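Local coordinates for Alpha/beta hydrolase fold protein (PDB 4Y7D), which probably acts as a hydrolase, as its alpha/beta hydrolase fold suggests, at residues T20-V25 / E87-L92; V80-Q85 / N222-Q226; V171-I175 / R189-M194. Where two conformers were deposited one is given. Numbering follows the deposited sequence.

An alpha/beta hydrolase is held together by contacts that close loops of very different length, here 61, 136 and 13 residues. From the N terminus, the hairpin at 20-25 is met by helix 82-95 at 87-92, so interaction 1 closes a loop of 61 residues that contains strands 35-39 and 62-66. Before that loop ends, 80-85 opens interaction 2, which crosses it and closes only at 222-226, in the helices inserted between strands 124-130 and 242-247. Interaction 3, the 171-175 / 189-194 pair, nests inside that long loop, on the opposite side of the chain's centre. Interactions 1 and 2 share helix 82-95 and touch where Arg22 NH2 lies 3.8 Å from Glu84 CG.

Interaction 1. Residues T20-V25 / E87-L92; sequences TARGEV and ELYAAL
A tight beta hairpin docked on a helix illustrates how the edge of an alpha/beta hydrolase sheet receives its covering layer. Thr20 to Gly23 form a type I turn closed by Gly23 N to Thr20 O (3.0 Å), with Thr20 N to Gly23 O (3.1 Å) completing the hairpin pair. Thr20, with chi1 p, also makes an ST turn: its OG1 accepts from Arg22 N (2.9 Å) and donates to Gly23 O (2.8 Å). Gly23, at phi 124° and psi 179°, starts the strand; any CB there would jam against the preceding carbonyl O. Strand 23-25 crosses helix 87-92 at -81°, with axes 9.6 Å apart, and the nearest CA pairs are Arg22-Leu88 and Thr20-Ala91, both 5.6 Å. On the helix, Glu87 lays CG over one face of the Arg22 guanidinium (NE to CG 3.6 Å), while its carboxylate is salt-bridged to Arg119. Leu88 (t, p) inserts CD1 beneath the turn, 3.6 Å from Thr20 OG1 and 4.0 Å from Arg22 CB, with CD2 3.9 Å from Val25 CG2. Ala91 offers CB at 3.6 Å to both Thr20 OG1 and Arg22 CG; a water takes a hydrogen bond from Ala21 N (2.9 Å) and gives one to Ala91 O (2.8 Å). Leu92 (t, p) brings CD1 to 3.9 Å from Val25 CG1, and its CA meets Thr20 CG2 at 3.7 Å. Beyond the pair, Leu92 rests on Val18 of strand 16-20 and on Ile64 and Val66 of strand 62-66, while Glu87 reaches Arg119 of helix 110-119.

Interaction 2. Residues V80-Q85 / N222-Q226; sequences VTPDEQ and NDMDQ
The first turn of helix 82-95 begins with a capping box, and the peptide leading into it meets helix 217-227, so the contact ties the helical insertion between strands 124-130 and 242-247 to the start of a core helix. Thr81 is the N-cap (phi -81°, psi 159°; chi1 p): its OG1 accepts from Glu84 N at 3.0 Å, and Glu84 OE1 returns the bond from Thr81 N, also 3.0 Å. The helix 222-226 faces this cap with Asn222 and Gln226, one turn apart and joined by Gln226 N to Asn222 O at 2.8 Å. The nearest CA pairs are Thr81-Gln226 (6.4 Å) and Val80-Asn222 (7.0 Å). Gln226, the most buried by the contact, folds with chi1 and chi2 both m; its CG lies 3.6 Å from Val80 O, NE2 3.7 Å from Val80 CG1, and OE1 3.6 Å from both Thr81 CG2 and Pro82 CD. Val80 (chi1 t) thus meets both helix residues. The neighbouring Asp223 bonds to Tyr71 and Arg68, and Gln85 to Gly79. A water accepts from Gln85 NE2 (2.9 Å) and Asn222 ND2 (3.0 Å). Asn222 (chi1 t) supplies the one direct hydrogen bond between the segments, ND2 to Val80 O, 2.9 Å long and nearly straight at 171°.

Interaction 3. Residues V171-I175 / R189-M194; sequences VSATI and RVAQIM
Two helical segments, 171-175 and 189-194, cross obliquely, their N-to-C directions 131° apart, with axes 9.8 Å apart, and approach most closely where Ser172 and Val190 bring their CA atoms to 5.8 Å. Each keeps regular i to i+4 bonding, as in Ile175 N to Val171 O (2.9 Å) and Ile193 N to Arg189 O (3.0 Å). A small apolar seam joins the two segments without a hydrogen bond between them. Val190 (chi1 t) sits centrally: CG2 presses on Ser172 CA at 3.5 Å, and CG1 is 4.2 Å from Val171 CG1. Val171 (t) also places CG1 3.8 Å from Ile193 CG2 and CG2 4.0 Å from SE of selenomethionine Met194. Ile175 (m, m) places CD1 3.8 Å from Ile193 CD1 (m, t). Ile175 CG2 lies 4.0 Å from Arg189 CG. The Arg189 head turns aside, with NH2 to Gln192 OE1 at 2.9 Å and NH1 bonded to Ala275 O. A sodium ion lies about 8 Å from the Ile175 side chain. The seam joins helices 167-177 and 183-194 of the insertion between strands 124-130 and 242-247, where alpha/beta hydrolases commonly carry a cap; helix 197-209 flanks it, with Leu204 against Val171 and Thr203 against Ile193.

Interaction 1. Residues T20-V25 / E87-L92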
loop_
_atom_site.group_PDB
_atom_site.type_symbol
_atom_site.label_atom_id
_atom_site.label_comp_id
_atom_site.label_asym_id
_atom_site.label_seq_id
_atom_site.Cartn_x
_atom_site.Cartn_y
_atom_site.Cartn_z
ATOM N N THR A 20 -8.404 -2.168 20.660
ATOM C CA THR A 20 -7.043 -2.498 21.110
ATOM C C THR A 20 -6.657 -1.599 22.288
ATOM O O THR A 20 -7.278 -0.588 22.563
ATOM C CB THR A 20 -5.969 -2.342 20.005
ATOM O OG1 THR A 20 -5.507 -0.980 19.937
ATOM C CG2 THR A 20 -6.486 -2.783 18.633
ATOM N N ALA A 21 -5.539 -1.941 22.907
ATOM C CA ALA A 21 -5.037 -1.165 24.030
ATOM C C ALA A 21 -4.612 0.220 23.558
ATOM O O ALA A 21 -4.548 1.122 24.388
ATOM C CB ALA A 21 -3.864 -1.883 24.708
ATOM N N ARG A 22 -4.318 0.358 22.259
ATOM C CA ARG A 22 -3.936 1.667 21.681
ATOM C C ARG A 22 -5.106 2.442 21.062
ATOM O O ARG A 22 -4.907 3.570 20.553
ATOM C CB ARG A 22 -2.832 1.470 20.675
ATOM C CG ARG A 22 -1.523 0.917 21.252
ATOM C CD ARG A 22 -0.773 1.921 22.113
ATOM N NE ARG A 22 -0.450 3.130 21.342
ATOM C CZ ARG A 22 0.354 4.090 21.785
ATOM N NH1 ARG A 22 0.902 3.997 23.010
ATOM N NH2 ARG A 22 0.608 5.163 21.009
ATOM N N GLY A 23 -6.310 1.878 21.123
ATOM C CA GLY A 23 -7.527 2.487 20.565
ATOM C C GLY A 23 -8.221 1.568 19.583
ATOM O O GLY A 23 -7.746 0.476 19.273
ATOM N N GLU A 24 -9.336 2.040 19.048
ATOM C CA GLU A 24 -10.075 1.271 18.072
ATOM C C GLU A 24 -9.400 1.314 16.705
ATOM O O GLU A 24 -8.824 2.328 16.319
ATOM C CB GLU A 24 -11.527 1.768 18.003
ATOM C CG GLU A 24 -12.331 1.340 19.231
ATOM C CD GLU A 24 -13.727 1.931 19.319
ATOM O OE1 GLU A 24 -14.207 2.552 18.342
ATOM O OE2 GLU A 24 -14.357 1.772 20.390
ATOM N N VAL A 25 -9.454 0.194 15.997
ATOM C CA VAL A 25 -8.950 0.135 14.614
ATOM C C VAL A 25 -9.888 -0.721 13.810
ATOM O O VAL A 25 -10.300 -1.815 14.267
ATOM C CB VAL A 25 -7.457 -0.345 14.493
ATOM C CG1 VAL A 25 -7.291 -1.789 14.942
ATOM C CG2 VAL A 25 -6.907 -0.207 13.082
ATOM N N GLU A 87 2.673 0.910 16.688
ATOM C CA GLU A 87 2.221 0.515 18.022
ATOM C C GLU A 87 0.800 0.011 17.977
ATOM O O GLU A 87 0.467 -0.991 18.637
ATOM C CB GLU A 87 2.358 1.641 19.038
ATOM C CG GLU A 87 2.404 1.152 20.479
ATOM C CD GLU A 87 3.635 0.282 20.790
ATOM O OE1 GLU A 87 4.720 0.505 20.231
ATOM O OE2 GLU A 87 3.521 -0.601 21.661
ATOM N N LEU A 88 -0.028 0.627 17.152
ATOM C CA LEU A 88 -1.403 0.183 16.966
ATOM C C LEU A 88 -1.464 -1.162 16.320
ATOM O O LEU A 88 -2.238 -1.993 16.740
ATOM C CB LEU A 88 -2.185 1.190 16.100
ATOM C CG LEU A 88 -3.664 0.933 15.845
ATOM C CD1 LEU A 88 -4.484 0.927 17.112
ATOM C CD2 LEU A 88 -4.242 1.948 14.874
ATOM N N TYR A 89 -0.622 -1.411 15.319
ATOM C CA TYR A 89 -0.641 -2.708 14.659
ATOM C C TYR A 89 -0.256 -3.826 15.628
ATOM O O TYR A 89 -0.834 -4.931 15.631
ATOM C CB TYR A 89 0.348 -2.784 13.453
ATOM C CG TYR A 89 0.177 -1.692 12.406
ATOM C CD1 TYR A 89 -1.075 -1.088 12.201
ATOM C CD2 TYR A 89 1.250 -1.302 11.619
ATOM C CE1 TYR A 89 -1.240 -0.099 11.239
ATOM C CE2 TYR A 89 1.105 -0.279 10.677
ATOM C CZ TYR A 89 -0.126 0.301 10.499
ATOM O OH TYR A 89 -0.289 1.323 9.622
ATOM N N ALA A 90 0.736 -3.569 16.456
ATOM C CA ALA A 90 1.164 -4.593 17.462
ATOM C C ALA A 90 0.041 -4.799 18.461
ATOM O O ALA A 90 -0.212 -5.930 18.891
ATOM C CB ALA A 90 2.449 -4.138 18.173
ATOM N N ALA A 91 -0.630 -3.716 18.836
ATOM C CA ALA A 91 -1.787 -3.830 19.733
ATOM C C ALA A 91 -2.972 -4.560 19.078
ATOM O O ALA A 91 -3.706 -5.305 19.737
ATOM C CB ALA A 91 -2.195 -2.449 20.234
ATOM N N LEU A 92 -3.139 -4.383 17.775
ATOM C CA LEU A 92 -4.107 -5.140 17.011
ATOM C C LEU A 92 -3.757 -6.658 17.032
ATOM O O LEU A 92 -4.618 -7.484 17.274
ATOM C CB LEU A 92 -4.136 -4.617 15.576
ATOM C CG LEU A 92 -5.016 -5.400 14.595
ATOM C CD1 LEU A 92 -6.465 -5.584 15.010
ATOM C CD2 LEU A 92 -4.911 -4.729 13.234
HETATM O O HOH W 1 -4.332 -4.546 22.386
#

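Interaction 2. Residues V80-Q85 / N222-Q226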
loop_
_atom_site.group_PDB
_atom_site.type_symbol
_atom_site.label_atom_id
_atom_site.label_comp_id
_atom_site.label_asym_id
_atom_site.label_seq_id
_atom_site.Cartn_x
_atom_site.Cartn_y
_atom_site.Cartn_z
ATOM N N VAL A 80 -1.269 8.795 15.389
ATOM C CA VAL A 80 -0.898 9.830 14.447
ATOM C C VAL A 80 0.428 9.607 13.734
ATOM O O VAL A 80 0.514 9.649 12.481
ATOM C CB VAL A 80 -0.904 11.189 15.220
ATOM C CG1 VAL A 80 -0.227 12.296 14.457
ATOM C CG2 VAL A 80 -2.344 11.533 15.616
ATOM N N THR A 81 1.500 9.332 14.479
ATOM C CA THR A 81 2.816 9.183 13.891
ATOM C C THR A 81 3.009 7.783 13.297
ATOM O O THR A 81 2.302 6.855 13.719
ATOM C CB THR A 81 3.978 9.445 14.885
ATOM O OG1 THR A 81 4.043 8.399 15.861
ATOM C CG2 THR A 81 3.830 10.796 15.572
ATOM N N PRO A 82 3.977 7.628 12.367
ATOM C CA PRO A 82 4.279 6.284 11.895
ATOM C C PRO A 82 4.571 5.317 13.051
ATOM O O PRO A 82 4.100 4.136 13.004
ATOM C CB PRO A 82 5.482 6.484 10.945
ATOM C CG PRO A 82 5.242 7.866 10.423
ATOM C CD PRO A 82 4.652 8.648 11.525
ATOM N N ASP A 83 5.319 5.791 14.051
ATOM C CA ASP A 83 5.641 4.954 15.203
ATOM C C ASP A 83 4.410 4.572 16.024
ATOM O O ASP A 83 4.299 3.406 16.460
ATOM C CB ASP A 83 6.669 5.608 16.104
ATOM C CG ASP A 83 7.321 4.617 17.028
ATOM O OD1 ASP A 83 8.087 3.726 16.550
ATOM O OD2 ASP A 83 7.062 4.728 18.228
ATOM N N GLU A 84 3.484 5.516 16.210
ATOM C CA GLU A 84 2.216 5.216 16.865
ATOM C C GLU A 84 1.328 4.241 16.047
ATOM O O GLU A 84 0.633 3.425 16.608
ATOM C CB GLU A 84 1.438 6.478 17.165
ATOM C CG GLU A 84 2.153 7.305 18.212
ATOM C CD GLU A 84 1.653 8.741 18.350
ATOM O OE1 GLU A 84 0.979 9.273 17.464
ATOM O OE2 GLU A 84 1.956 9.312 19.387
ATOM N N GLN A 85 1.339 4.371 14.720
ATOM C CA GLN A 85 0.618 3.418 13.892
ATOM C C GLN A 85 1.215 2.023 14.010
ATOM O O GLN A 85 0.456 1.059 14.109
ATOM C CB GLN A 85 0.504 3.937 12.449
ATOM C CG GLN A 85 -0.343 5.197 12.426
ATOM C CD GLN A 85 -0.689 5.758 11.070
ATOM O OE1 GLN A 85 -0.373 5.165 10.033
ATOM N NE2 GLN A 85 -1.414 6.905 11.074
ATOM N N ASN A 222 -2.886 13.993 7.570
ATOM C CA ASN A 222 -1.974 13.527 8.600
ATOM C C ASN A 222 -0.716 12.856 7.996
ATOM O O ASN A 222 0.421 13.117 8.398
ATOM C CB ASN A 222 -2.670 12.522 9.517
ATOM C CG ASN A 222 -1.742 12.052 10.606
ATOM O OD1 ASN A 222 -1.249 12.873 11.360
ATOM N ND2 ASN A 222 -1.465 10.784 10.679
ATOM N N ASP A 223 -0.925 12.002 7.014
ATOM C CA ASP A 223 0.206 11.304 6.360
ATOM C C ASP A 223 1.132 12.341 5.687
ATOM O O ASP A 223 2.365 12.285 5.796
ATOM C CB ASP A 223 -0.266 10.320 5.297
ATOM C CG ASP A 223 -0.910 9.072 5.827
ATOM O OD1 ASP A 223 -0.827 8.763 7.039
ATOM O OD2 ASP A 223 -1.529 8.359 4.976
HETATM N N MSE A 224 0.543 13.303 5.008
HETATM C CA MSE A 224 1.390 14.302 4.305
HETATM C C MSE A 224 2.193 15.084 5.318
HETATM O O MSE A 224 3.374 15.409 5.108
HETATM C CB MSE A 224 0.544 15.220 3.396
HETATM C CG MSE A 224 -0.104 14.404 2.273
HETATM SE SE MSE A 224 1.036 13.391 0.996
HETATM C CE MSE A 224 0.986 11.580 1.716
ATOM N N ASP A 225 1.586 15.433 6.437
ATOM C CA ASP A 225 2.289 16.162 7.451
ATOM C C ASP A 225 3.392 15.310 8.115
ATOM O O ASP A 225 4.541 15.769 8.301
ATOM C CB ASP A 225 1.317 16.671 8.504
ATOM C CG ASP A 225 2.016 17.272 9.657
ATOM O OD1 ASP A 225 2.840 18.149 9.445
ATOM O OD2 ASP A 225 1.748 16.889 10.799
ATOM N N GLN A 226 3.069 14.054 8.425
ATOM C CA GLN A 226 4.020 13.208 9.105
ATOM C C GLN A 226 5.177 12.819 8.205
ATOM O O GLN A 226 6.310 12.756 8.657
ATOM C CB GLN A 226 3.328 11.931 9.604
ATOM C CG GLN A 226 2.403 12.157 10.805
ATOM C CD GLN A 226 3.172 12.675 11.985
ATOM O OE1 GLN A 226 4.223 12.160 12.296
ATOM N NE2 GLN A 226 2.703 13.708 12.599
HETATM O O HOH W 2 1.123 8.833 9.133
HETATM O O HOH W 3 -2.731 8.620 9.085
#

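Interaction 3. Residues V171-I175 / R189-M194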
loop_
_atom_site.group_PDB
_atom_site.type_symbol
_atom_site.label_atom_id
_atom_site.label_comp_id
_atom_site.label_asym_id
_atom_site.label_seq_id
_atom_site.Cartn_x
_atom_site.Cartn_y
_atom_site.Cartn_z
ATOM N N VAL A 171 -8.264 3.434 -16.526
ATOM C CA VAL A 171 -7.012 2.662 -16.487
ATOM C C VAL A 171 -5.865 3.475 -17.170
ATOM O O VAL A 171 -4.785 3.643 -16.610
ATOM C CB VAL A 171 -7.213 1.271 -17.136
ATOM C CG1 VAL A 171 -5.884 0.592 -17.406
ATOM C CG2 VAL A 171 -8.090 0.399 -16.258
ATOM N N SER A 172 -6.137 4.013 -18.338
ATOM C CA SER A 172 -5.186 4.826 -19.061
ATOM C C SER A 172 -4.722 6.053 -18.265
ATOM O O SER A 172 -3.534 6.313 -18.180
ATOM C CB SER A 172 -5.771 5.242 -20.397
ATOM O OG SER A 172 -4.829 5.969 -21.170
ATOM N N ALA A 173 -5.660 6.784 -17.689
ATOM C CA ALA A 173 -5.346 7.936 -16.888
ATOM C C ALA A 173 -4.483 7.590 -15.697
ATOM O O ALA A 173 -3.539 8.319 -15.362
ATOM C CB ALA A 173 -6.632 8.597 -16.422
ATOM N N THR A 174 -4.784 6.455 -15.067
ATOM C CA THR A 174 -4.067 6.010 -13.881
ATOM C C THR A 174 -2.621 5.568 -14.232
ATOM O O THR A 174 -1.665 5.968 -13.574
ATOM C CB THR A 174 -4.838 4.867 -13.176
ATOM O OG1 THR A 174 -6.175 5.324 -12.845
ATOM C CG2 THR A 174 -4.097 4.441 -11.917
ATOM N N ILE A 175 -2.472 4.768 -15.282
ATOM C CA ILE A 175 -1.114 4.327 -15.699
ATOM C C ILE A 175 -0.245 5.538 -16.072
ATOM O O ILE A 175 0.921 5.648 -15.652
ATOM C CB ILE A 175 -1.185 3.289 -16.823
ATOM C CG1 ILE A 175 -1.854 2.016 -16.304
ATOM C CG2 ILE A 175 0.208 2.983 -17.421
ATOM C CD1 ILE A 175 -1.346 1.507 -14.973
ATOM N N ARG A 189 0.717 -0.907 -21.830
ATOM C CA ARG A 189 0.381 -1.355 -20.485
ATOM C C ARG A 189 -1.123 -1.436 -20.319
ATOM O O ARG A 189 -1.629 -2.399 -19.804
ATOM C CB ARG A 189 1.021 -0.461 -19.410
ATOM C CG ARG A 189 0.779 -0.985 -17.989
ATOM C CD ARG A 189 1.580 -2.254 -17.628
ATOM N NE ARG A 189 2.981 -1.876 -17.501
ATOM C CZ ARG A 189 3.892 -1.998 -18.443
ATOM N NH1 ARG A 189 5.085 -1.510 -18.233
ATOM N NH2 ARG A 189 3.630 -2.640 -19.580
ATOM N N VAL A 190 -1.835 -0.428 -20.841
ATOM C CA VAL A 190 -3.282 -0.390 -20.779
ATOM C C VAL A 190 -3.882 -1.621 -21.483
ATOM O O VAL A 190 -4.793 -2.256 -20.950
ATOM C CB VAL A 190 -3.819 0.956 -21.335
ATOM C CG1 VAL A 190 -5.331 0.906 -21.522
ATOM C CG2 VAL A 190 -3.419 2.107 -20.446
ATOM N N ALA A 191 -3.373 -1.969 -22.660
ATOM C CA ALA A 191 -3.922 -3.113 -23.417
ATOM C C ALA A 191 -3.725 -4.428 -22.655
ATOM O O ALA A 191 -4.634 -5.259 -22.597
ATOM C CB ALA A 191 -3.301 -3.183 -24.798
ATOM N N GLN A 192 -2.560 -4.571 -22.006
ATOM C CA GLN A 192 -2.296 -5.705 -21.119
ATOM C C GLN A 192 -3.331 -5.799 -19.986
ATOM O O GLN A 192 -3.868 -6.858 -19.697
ATOM C CB GLN A 192 -0.887 -5.581 -20.524
ATOM C CG GLN A 192 0.189 -5.835 -21.586
ATOM C CD GLN A 192 1.535 -5.281 -21.172
ATOM O OE1 GLN A 192 1.694 -4.745 -20.051
ATOM N NE2 GLN A 192 2.494 -5.358 -22.076
ATOM N N ILE A 193 -3.616 -4.669 -19.360
ATOM C CA ILE A 193 -4.506 -4.623 -18.253
ATOM C C ILE A 193 -5.930 -4.936 -18.681
ATOM O O ILE A 193 -6.619 -5.679 -18.019
ATOM C CB ILE A 193 -4.426 -3.247 -17.582
ATOM C CG1 ILE A 193 -3.060 -3.111 -16.905
ATOM C CG2 ILE A 193 -5.578 -3.060 -16.572
ATOM C CD1 ILE A 193 -2.773 -1.733 -16.340
HETATM N N MSE A 194 -6.357 -4.396 -19.814
HETATM C CA MSE A 194 -7.695 -4.686 -20.351
HETATM C C MSE A 194 -7.822 -6.127 -20.836
HETATM O O MSE A 194 -8.936 -6.584 -21.101
HETATM C CB MSE A 194 -8.037 -3.743 -21.501
HETATM C CG MSE A 194 -8.068 -2.251 -21.151
HETATM SE SE MSE A 194 -9.010 -1.841 -19.493
HETATM C CE MSE A 194 -10.823 -2.139 -20.187
#